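Local atomic coordinates of putative transcriptional regulator TRANSCRIPTION REGULATOR protein (Rhizobium meliloti, PDB entry 5NLA), a protein that probably activates transcription as an AraC-like DNA-binding regulator that binds c-di-GMP to control extracellular polysaccharide production. Residues Glu137-Arg141 with Ser245-Met249; Glu149-Ser154 with Ala188-Ser194; Leu197-Leu201 with Met230-Cys234. All coordinates share one frame; numbering follows the deposited sequence.

Contact 1. Residues Glu137-Arg141 with Ser245-Met249; sequences EADRR and SQAKM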
loop_
_atom_site.group_PDB
_atom_site.type_symbol
_atom_site.label_atom_id
_atom_site.label_comp_id
_atom_site.label_asym_id
_atom_site.label_seq_id
_atom_site.Cartn_x
_atom_site.Cartn_y
_atom_site.Cartn_z
ATOM N N GLU A 137 15.122 1.150 3.911
ATOM C CA GLU A 137 15.458 0.313 5.038
ATOM C C GLU A 137 14.192 -0.290 5.649
ATOM O O GLU A 137 13.172 0.392 5.816
ATOM C CB GLU A 137 16.169 1.140 6.096
ATOM C CG GLU A 137 16.923 0.299 7.095
ATOM C CD GLU A 137 16.702 0.769 8.508
ATOM O OE1 GLU A 137 17.230 1.851 8.852
ATOM O OE2 GLU A 137 15.974 0.064 9.260
ATOM N N ALA A 138 14.272 -1.573 5.979
ATOM C CA ALA A 138 13.223 -2.264 6.725
ATOM C C ALA A 138 13.829 -3.516 7.287
ATOM O O ALA A 138 14.459 -4.279 6.546
ATOM C CB ALA A 138 12.058 -2.618 5.825
ATOM N N ASP A 139 13.661 -3.720 8.590
ATOM C CA ASP A 139 14.191 -4.893 9.269
ATOM C C ASP A 139 15.702 -4.975 9.025
ATOM O O ASP A 139 16.216 -6.011 8.620
ATOM C CB ASP A 139 13.432 -6.153 8.787
ATOM C CG ASP A 139 13.669 -7.375 9.664
ATOM O OD1 ASP A 139 14.445 -7.305 10.645
ATOM O OD2 ASP A 139 13.076 -8.431 9.357
ATOM N N ARG A 140 16.388 -3.849 9.236
ATOM C CA ARG A 140 17.857 -3.753 9.164
ATOM C C ARG A 140 18.501 -4.107 7.789
ATOM O O ARG A 140 19.692 -4.431 7.718
ATOM C CB ARG A 140 18.485 -4.592 10.301
ATOM C CG ARG A 140 17.963 -4.306 11.714
ATOM C CD ARG A 140 18.172 -2.848 12.133
ATOM N NE ARG A 140 18.400 -2.672 13.575
ATOM C CZ ARG A 140 18.644 -1.500 14.179
ATOM N NH1 ARG A 140 18.689 -0.363 13.481
ATOM N NH2 ARG A 140 18.847 -1.457 15.499
ATOM N N ARG A 141 17.724 -4.021 6.707
ATOM C CA ARG A 141 18.199 -4.359 5.356
ATOM C C ARG A 141 17.791 -3.266 4.399
ATOM O O ARG A 141 16.624 -2.885 4.374
ATOM C CB ARG A 141 17.590 -5.664 4.866
ATOM C CG ARG A 141 18.169 -6.895 5.521
ATOM C CD ARG A 141 17.647 -8.151 4.850
ATOM N NE ARG A 141 17.711 -9.301 5.755
ATOM C CZ ARG A 141 16.830 -9.585 6.721
ATOM N NH1 ARG A 141 15.768 -8.806 6.947
ATOM N NH2 ARG A 141 17.013 -10.672 7.474
ATOM N N SER A 245 13.796 -11.027 9.383
ATOM C CA SER A 245 12.910 -11.915 10.121
ATOM C C SER A 245 12.479 -11.382 11.497
ATOM O O SER A 245 11.726 -12.065 12.194
ATOM C CB SER A 245 13.572 -13.289 10.282
ATOM O OG SER A 245 12.676 -14.236 10.839
ATOM N N GLN A 246 12.955 -10.192 11.892
ATOM C CA GLN A 246 12.530 -9.533 13.148
ATOM C C GLN A 246 11.007 -9.446 13.212
ATOM O O GLN A 246 10.399 -9.853 14.208
ATOM C CB GLN A 246 13.123 -8.120 13.259
ATOM C CG GLN A 246 12.843 -7.365 14.562
ATOM C CD GLN A 246 12.857 -5.846 14.394
ATOM O OE1 GLN A 246 12.035 -5.142 14.982
ATOM N NE2 GLN A 246 13.784 -5.339 13.581
ATOM N N ALA A 247 10.417 -8.910 12.143
ATOM C CA ALA A 247 8.964 -8.887 11.935
ATOM C C ALA A 247 8.146 -8.240 13.078
ATOM O O ALA A 247 7.576 -8.941 13.918
ATOM C CB ALA A 247 8.449 -10.294 11.625
ATOM N N LYS A 248 8.098 -6.905 13.081
ATOM C CA LYS A 248 7.237 -6.132 13.986
ATOM C C LYS A 248 6.021 -5.599 13.223
ATOM O O LYS A 248 5.959 -4.434 12.822
ATOM C CB LYS A 248 8.022 -4.993 14.640
ATOM C CG LYS A 248 8.947 -5.436 15.770
ATOM C CD LYS A 248 8.196 -5.845 17.044
ATOM C CE LYS A 248 7.703 -4.651 17.857
ATOM N NZ LYS A 248 8.792 -3.999 18.640
ATOM N N MET A 249 5.054 -6.487 13.038
ATOM C CA MET A 249 3.851 -6.222 12.244
ATOM C C MET A 249 2.866 -5.309 12.996
ATOM O O MET A 249 2.660 -5.453 14.214
ATOM C CB MET A 249 3.183 -7.569 11.874
ATOM C CG MET A 249 2.112 -7.501 10.795
ATOM S SD MET A 249 1.359 -9.081 10.357
ATOM C CE MET A 249 2.810 -9.902 9.734
#

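Contact 2. Residues Glu149-Ser154 with Ala188-Ser194; sequences EFFFRS and ANNSVLS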
loop_
_atom_site.group_PDB
_atom_site.type_symbol
_atom_site.label_atom_id
_atom_site.label_comp_id
_atom_site.label_asym_id
_atom_site.label_seq_id
_atom_site.Cartn_x
_atom_site.Cartn_y
_atom_site.Cartn_z
ATOM N N GLU A 149 12.133 -0.716 -12.339
ATOM C CA GLU A 149 12.040 -1.754 -11.311
ATOM C C GLU A 149 10.902 -1.458 -10.356
ATOM O O GLU A 149 10.508 -0.295 -10.192
ATOM C CB GLU A 149 13.318 -1.813 -10.485
ATOM C CG GLU A 149 14.597 -1.942 -11.276
ATOM C CD GLU A 149 15.759 -2.285 -10.374
ATOM O OE1 GLU A 149 16.112 -1.444 -9.515
ATOM O OE2 GLU A 149 16.297 -3.406 -10.509
ATOM N N PHE A 150 10.411 -2.517 -9.707
ATOM C CA PHE A 150 9.390 -2.411 -8.663
ATOM C C PHE A 150 9.973 -2.606 -7.279
ATOM O O PHE A 150 10.853 -3.448 -7.095
ATOM C CB PHE A 150 8.335 -3.505 -8.806
ATOM C CG PHE A 150 7.539 -3.437 -10.060
ATOM C CD1 PHE A 150 8.011 -4.022 -11.221
ATOM C CD2 PHE A 150 6.287 -2.825 -10.070
ATOM C CE1 PHE A 150 7.258 -3.976 -12.385
ATOM C CE2 PHE A 150 5.528 -2.780 -11.228
ATOM C CZ PHE A 150 6.017 -3.349 -12.394
ATOM N N PHE A 151 9.444 -1.872 -6.303
ATOM C CA PHE A 151 9.536 -2.299 -4.902
ATOM C C PHE A 151 8.260 -3.065 -4.571
ATOM O O PHE A 151 7.193 -2.784 -5.131
ATOM C CB PHE A 151 9.769 -1.127 -3.914
ATOM C CG PHE A 151 8.580 -0.209 -3.721
ATOM C CD1 PHE A 151 7.533 -0.552 -2.867
ATOM C CD2 PHE A 151 8.521 1.021 -4.371
ATOM C CE1 PHE A 151 6.443 0.303 -2.696
ATOM C CE2 PHE A 151 7.440 1.881 -4.196
ATOM C CZ PHE A 151 6.400 1.519 -3.358
ATOM N N PHE A 152 8.385 -4.037 -3.674
ATOM C CA PHE A 152 7.234 -4.626 -3.000
ATOM C C PHE A 152 7.375 -4.446 -1.483
ATOM O O PHE A 152 8.446 -4.683 -0.923
ATOM C CB PHE A 152 7.079 -6.104 -3.357
ATOM C CG PHE A 152 6.202 -6.857 -2.402
ATOM C CD1 PHE A 152 4.819 -6.718 -2.446
ATOM C CD2 PHE A 152 6.761 -7.672 -1.424
ATOM C CE1 PHE A 152 4.015 -7.400 -1.550
ATOM C CE2 PHE A 152 5.962 -8.350 -0.525
ATOM C CZ PHE A 152 4.590 -8.214 -0.589
ATOM N N ARG A 153 6.268 -4.065 -0.842
ATOM C CA ARG A 153 6.216 -3.777 0.593
ATOM C C ARG A 153 4.787 -3.897 1.127
ATOM O O ARG A 153 3.844 -3.408 0.490
ATOM C CB ARG A 153 6.686 -2.333 0.864
ATOM C CG ARG A 153 8.156 -2.180 1.203
ATOM C CD ARG A 153 8.416 -0.851 1.887
ATOM N NE ARG A 153 8.066 0.277 1.036
ATOM C CZ ARG A 153 8.802 0.762 0.019
ATOM N NH1 ARG A 153 9.975 0.215 -0.354
ATOM N NH2 ARG A 153 8.336 1.811 -0.653
ATOM N N SER A 154 4.626 -4.516 2.297
ATOM C CA SER A 154 3.396 -4.344 3.059
ATOM C C SER A 154 3.418 -3.039 3.838
ATOM O O SER A 154 4.451 -2.647 4.402
ATOM C CB SER A 154 3.194 -5.458 4.043
ATOM O OG SER A 154 1.980 -5.221 4.733
ATOM N N ALA A 188 9.138 -11.843 1.844
ATOM C CA ALA A 188 9.714 -11.034 0.762
ATOM C C ALA A 188 9.471 -9.536 0.928
ATOM O O ALA A 188 9.513 -8.810 -0.044
ATOM C CB ALA A 188 9.158 -11.505 -0.579
ATOM N N ASN A 189 9.225 -9.064 2.143
ATOM C CA ASN A 189 8.896 -7.660 2.345
ATOM C C ASN A 189 10.118 -6.800 2.066
ATOM O O ASN A 189 11.234 -7.157 2.467
ATOM C CB ASN A 189 8.422 -7.397 3.775
ATOM C CG ASN A 189 7.814 -6.020 3.926
ATOM O OD1 ASN A 189 6.854 -5.697 3.233
ATOM N ND2 ASN A 189 8.365 -5.203 4.814
ATOM N N ASN A 190 9.883 -5.673 1.390
ATOM C CA ASN A 190 10.921 -4.709 0.997
ATOM C C ASN A 190 11.940 -5.352 0.072
ATOM O O ASN A 190 13.138 -5.373 0.362
ATOM C CB ASN A 190 11.595 -4.076 2.218
ATOM C CG ASN A 190 12.248 -2.751 1.899
ATOM O OD1 ASN A 190 11.606 -1.831 1.361
ATOM N ND2 ASN A 190 13.529 -2.628 2.248
ATOM N N SER A 191 11.448 -5.892 -1.040
ATOM C CA SER A 191 12.322 -6.434 -2.074
ATOM C C SER A 191 12.116 -5.735 -3.411
ATOM O O SER A 191 11.163 -4.979 -3.610
ATOM C CB SER A 191 12.128 -7.944 -2.201
ATOM O OG SER A 191 10.760 -8.260 -2.289
ATOM N N VAL A 192 13.043 -5.988 -4.318
ATOM C CA VAL A 192 13.004 -5.410 -5.654
ATOM C C VAL A 192 12.519 -6.479 -6.616
ATOM O O VAL A 192 12.875 -7.657 -6.479
ATOM C CB VAL A 192 14.392 -4.933 -6.133
ATOM C CG1 VAL A 192 14.239 -3.915 -7.253
ATOM C CG2 VAL A 192 15.177 -4.326 -4.988
ATOM N N LEU A 193 11.722 -6.061 -7.595
ATOM C CA LEU A 193 11.318 -6.934 -8.682
ATOM C C LEU A 193 11.969 -6.419 -9.953
ATOM O O LEU A 193 11.669 -5.314 -10.407
ATOM C CB LEU A 193 9.796 -6.978 -8.814
ATOM C CG LEU A 193 9.022 -7.035 -7.494
ATOM C CD1 LEU A 193 7.524 -6.925 -7.757
ATOM C CD2 LEU A 193 9.368 -8.315 -6.744
ATOM N N SER A 194 12.908 -7.199 -10.477
ATOM C CA SER A 194 13.496 -6.952 -11.795
ATOM C C SER A 194 13.712 -8.289 -12.490
ATOM O O SER A 194 13.853 -9.331 -11.829
ATOM C CB SER A 194 14.803 -6.156 -11.694
ATOM O OG SER A 194 15.802 -6.875 -11.001
#

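Contact 3. Residues Leu197-Leu201 with Met230-Cys234; sequences LADLL and MVVAC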
loop_
_atom_site.group_PDB
_atom_site.type_symbol
_atom_site.label_atom_id
_atom_site.label_comp_id
_atom_site.label_asym_id
_atom_site.label_seq_id
_atom_site.Cartn_x
_atom_site.Cartn_y
_atom_site.Cartn_z
ATOM N N LEU A 197 9.991 -11.190 -15.654
ATOM C CA LEU A 197 8.780 -11.276 -14.835
ATOM C C LEU A 197 8.314 -9.903 -14.288
ATOM O O LEU A 197 7.115 -9.651 -14.178
ATOM C CB LEU A 197 9.020 -12.292 -13.712
ATOM C CG LEU A 197 7.891 -12.801 -12.810
ATOM C CD1 LEU A 197 6.497 -12.719 -13.424
ATOM C CD2 LEU A 197 8.210 -14.235 -12.383
ATOM N N ALA A 198 9.260 -9.019 -13.984
ATOM C CA ALA A 198 8.952 -7.618 -13.685
ATOM C C ALA A 198 8.737 -6.765 -14.948
ATOM O O ALA A 198 7.907 -5.848 -14.936
ATOM C CB ALA A 198 10.056 -7.015 -12.835
ATOM N N ASP A 199 9.500 -7.033 -16.018
ATOM C CA ASP A 199 9.259 -6.395 -17.322
ATOM C C ASP A 199 7.833 -6.672 -17.801
ATOM O O ASP A 199 7.171 -5.775 -18.315
ATOM C CB ASP A 199 10.261 -6.866 -18.399
ATOM C CG ASP A 199 11.550 -6.020 -18.462
ATOM O OD1 ASP A 199 11.658 -4.978 -17.790
ATOM O OD2 ASP A 199 12.471 -6.400 -19.215
ATOM N N LEU A 200 7.378 -7.910 -17.614
ATOM C CA LEU A 200 6.016 -8.337 -17.957
ATOM C C LEU A 200 4.979 -7.498 -17.241
ATOM O O LEU A 200 4.068 -6.956 -17.871
ATOM C CB LEU A 200 5.809 -9.811 -17.576
ATOM C CG LEU A 200 4.410 -10.421 -17.741
ATOM C CD1 LEU A 200 4.036 -10.462 -19.214
ATOM C CD2 LEU A 200 4.348 -11.810 -17.123
ATOM N N LEU A 201 5.126 -7.419 -15.917
ATOM C CA LEU A 201 4.240 -6.627 -15.071
ATOM C C LEU A 201 4.292 -5.150 -15.452
ATOM O O LEU A 201 3.255 -4.479 -15.474
ATOM C CB LEU A 201 4.599 -6.812 -13.597
ATOM C CG LEU A 201 3.801 -6.049 -12.528
ATOM C CD1 LEU A 201 2.347 -6.504 -12.441
ATOM C CD2 LEU A 201 4.486 -6.217 -11.185
ATOM N N MET A 230 0.120 -11.626 -11.684
ATOM C CA MET A 230 1.427 -11.053 -12.009
ATOM C C MET A 230 2.233 -10.682 -10.743
ATOM O O MET A 230 3.425 -11.002 -10.651
ATOM C CB MET A 230 1.279 -9.812 -12.903
ATOM C CG MET A 230 0.980 -10.095 -14.358
ATOM S SD MET A 230 0.687 -8.598 -15.305
ATOM C CE MET A 230 0.242 -9.326 -16.864
ATOM N N VAL A 231 1.589 -10.028 -9.777
ATOM C CA VAL A 231 2.288 -9.593 -8.563
ATOM C C VAL A 231 2.786 -10.791 -7.772
ATOM O O VAL A 231 3.974 -10.901 -7.467
ATOM C CB VAL A 231 1.402 -8.702 -7.662
ATOM C CG1 VAL A 231 1.949 -8.618 -6.239
ATOM C CG2 VAL A 231 1.287 -7.298 -8.253
ATOM N N VAL A 232 1.873 -11.686 -7.443
ATOM C CA VAL A 232 2.210 -12.850 -6.640
ATOM C C VAL A 232 3.275 -13.746 -7.328
ATOM O O VAL A 232 4.131 -14.332 -6.652
ATOM C CB VAL A 232 0.916 -13.612 -6.230
ATOM C CG1 VAL A 232 0.304 -14.379 -7.394
ATOM C CG2 VAL A 232 1.184 -14.546 -5.072
ATOM N N ALA A 233 3.237 -13.815 -8.661
ATOM C CA ALA A 233 4.294 -14.469 -9.458
ATOM C C ALA A 233 5.665 -13.779 -9.349
ATOM O O ALA A 233 6.683 -14.454 -9.234
ATOM C CB ALA A 233 3.880 -14.562 -10.919
ATOM N N CYS A 234 5.696 -12.450 -9.396
ATOM C CA CYS A 234 6.952 -11.717 -9.199
ATOM C C CYS A 234 7.613 -11.984 -7.850
ATOM O O CYS A 234 8.842 -12.077 -7.770
ATOM C CB CYS A 234 6.746 -10.212 -9.331
ATOM S SG CYS A 234 6.351 -9.655 -10.993
#

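Contact 1. Residues Glu137-Arg141 with Ser245-Met249
Asp139 and Gln246 bring the two backbones nearest each other, their CA atoms 6.3 Å apart, where a type I' turn running from Ala138 to Arg141 meets an irregular loop. Ala138 and Arg141 close the turn through backbone bonds in both directions, the pattern of a two-residue beta hairpin; Asp139 and Arg140, at its tip, have the positive phi values that this turn requires.

The Asp139 carboxylate makes the bridge. Its CG is anti to the backbone N (chi1 -166°), which carries the acid across to the start of the loop. Asp139 OD2 takes Ser245 N at 2.7 Å, on the syn side of the carboxylate and 27° out of its plane. The next amide, Gln246 N, adds weak bonds to Asp139 OD2 (3.1 Å) and Asp139 OD1 (3.5 Å). Two successive backbone amides thus gather at one carboxylate, the second with poor aim. Beyond them the Asp139 and Gln246 side chains slide past each other in opposite directions, with carboxylate and amide planes nearly perpendicular (89°). Arg141 reaches back to the same acid: its NH1 makes a long salt bridge of 3.6 Å with Asp139 OD2, which lies in plane at the guanidinium edge. That charge would tend to keep the aspartate ionised.

The contact lies at the surface. The hairpin joins strands 134-138 and 141-145 at one border of the five-stranded antiparallel sheet, where Glu137 also pairs with Arg160 of strand 159-163. The loop leads into helix 251-261, whose Arg254 bonds to Met249 O, while Ala247 and Met249 rest on Tyr157.

Contact 2. Residues Glu149-Ser154 with Ala188-Ser194
Glu149 lays its chain across Val192 CG1 and puts Glu149 OE2 3.3 Å from Ser194 CB, while its OE1 bonds to the backbone N of Gly146. At Phe150 the strands pair properly: Phe150 N gives a nearly straight bond (175°) to Leu193 O, and Phe150 O receives Leu193 N at 2.8 Å. The side chains of this hydrogen-bonded pair share a face of the sheet, Phe150 CB sitting 3.7 Å from Leu193 CD1. With CG anti to the carbonyl carbon (chi1 -64°), the Phe150 ring leads away from Leu193 to Ala198, Leu201 and Ile205 of helix 196-211.

Phe151 pairs with Val192 on the other face, without hydrogen bonds between them; the centre of its ring lies under Arg153 NH2. This is the border of a seven-stranded antiparallel sheet: 191-193 is its outermost strand, and 150-154 bonds on its other side to strand 124-129.

Phe152 N binds Ser191 O at 2.9 Å. On the return, Phe152 O accepts Ser191 N together with a weak bond from Asn190 N, so two residues face one in a G1 beta bulge, with Asn190 at positive phi. The Phe152 ring turns an edge to Ala188 O, which is also taken by Ser191 OG at 2.6 Å. Arg153 runs alongside Asn190, pointing the same way, and its NH1 meets Asn190 OD1 at 3.1 Å, close to the guanidinium plane; Asn190 ND2 goes on to Thr136 O, and Arg153 makes a cation-pi contact with Tyr159. Last, Ser154 N is held by Asn189 OD1 at 2.7 Å, nearly along the C=O axis, while Ser154 OG bonds to Gly156 N and Glu253 OE2.

Contact 3. Residues Leu197-Leu201 with Met230-Cys234
Leu197 faces Cys234 at one end of this helix pair and Leu201 faces Met230 at the other, the two segments running antiparallel at 162° with their axes 9.7 Å apart.

The contacts between hydrocarbon groups come first. Leu201, with CG anti to the backbone N (chi1 179°), extends toward the opposing helix and puts CD1 3.5 Å from Met230 CB; the same methyl lies more loosely against Val231 CG2. The methionine chain, extended beyond CG, passes Leu201 at a slant, and its CE ends 4.4 Å from Leu200 CG. At the far end Leu197 CD1 meets the Ala233 methyl at 4.1 Å.

The sulfur contacts come next. Cys234 SG sits between the two leucines, 3.9 Å from Leu197 CD1 and the same distance from Leu201 CD2. Met230 SD also comes near Leu201 CD1.

Side chains against backbone make a third group: Leu197 CD2 rests on Ala233 O at 3.5 Å, and Cys234 SG lies 3.3 Å from Leu197 O. An alanine in place of Leu197 would lack both branches, and the loss is likely to open a gap beside Ala233 and leave the Cys234 sulfur less covered on that side.

The pair packs against the sheet, where Ala198 and Cys234 touch Leu193. The model holds a single chain; the arrangement is consistent with the AraC N-terminal domain, in which a pair of antiparallel helices follows a beta barrel and serves dimerisation.

Going from the N terminus, the chain enters contact 1 at Glu137-Arg141 and returns to it only at Ser245-Met249, so this contact closes the widest loop. Contacts 2 and 3 both fall within that span, one after the other and without crossing: contact 2 closes a loop of 33 residues and contact 3 a loop of 28, spanning the rest of helix 196-211 and most of helix 220-234. Contacts 2 and 3 touch where strand 191-193 leads into helix 196-211. Asn190 touches the hairpin of contact 1, whereas contacts 1 and 3 stay about 16 Å apart at their nearest atoms. Contact 2 thus links the five-stranded sheet's hairpin with the helix pair.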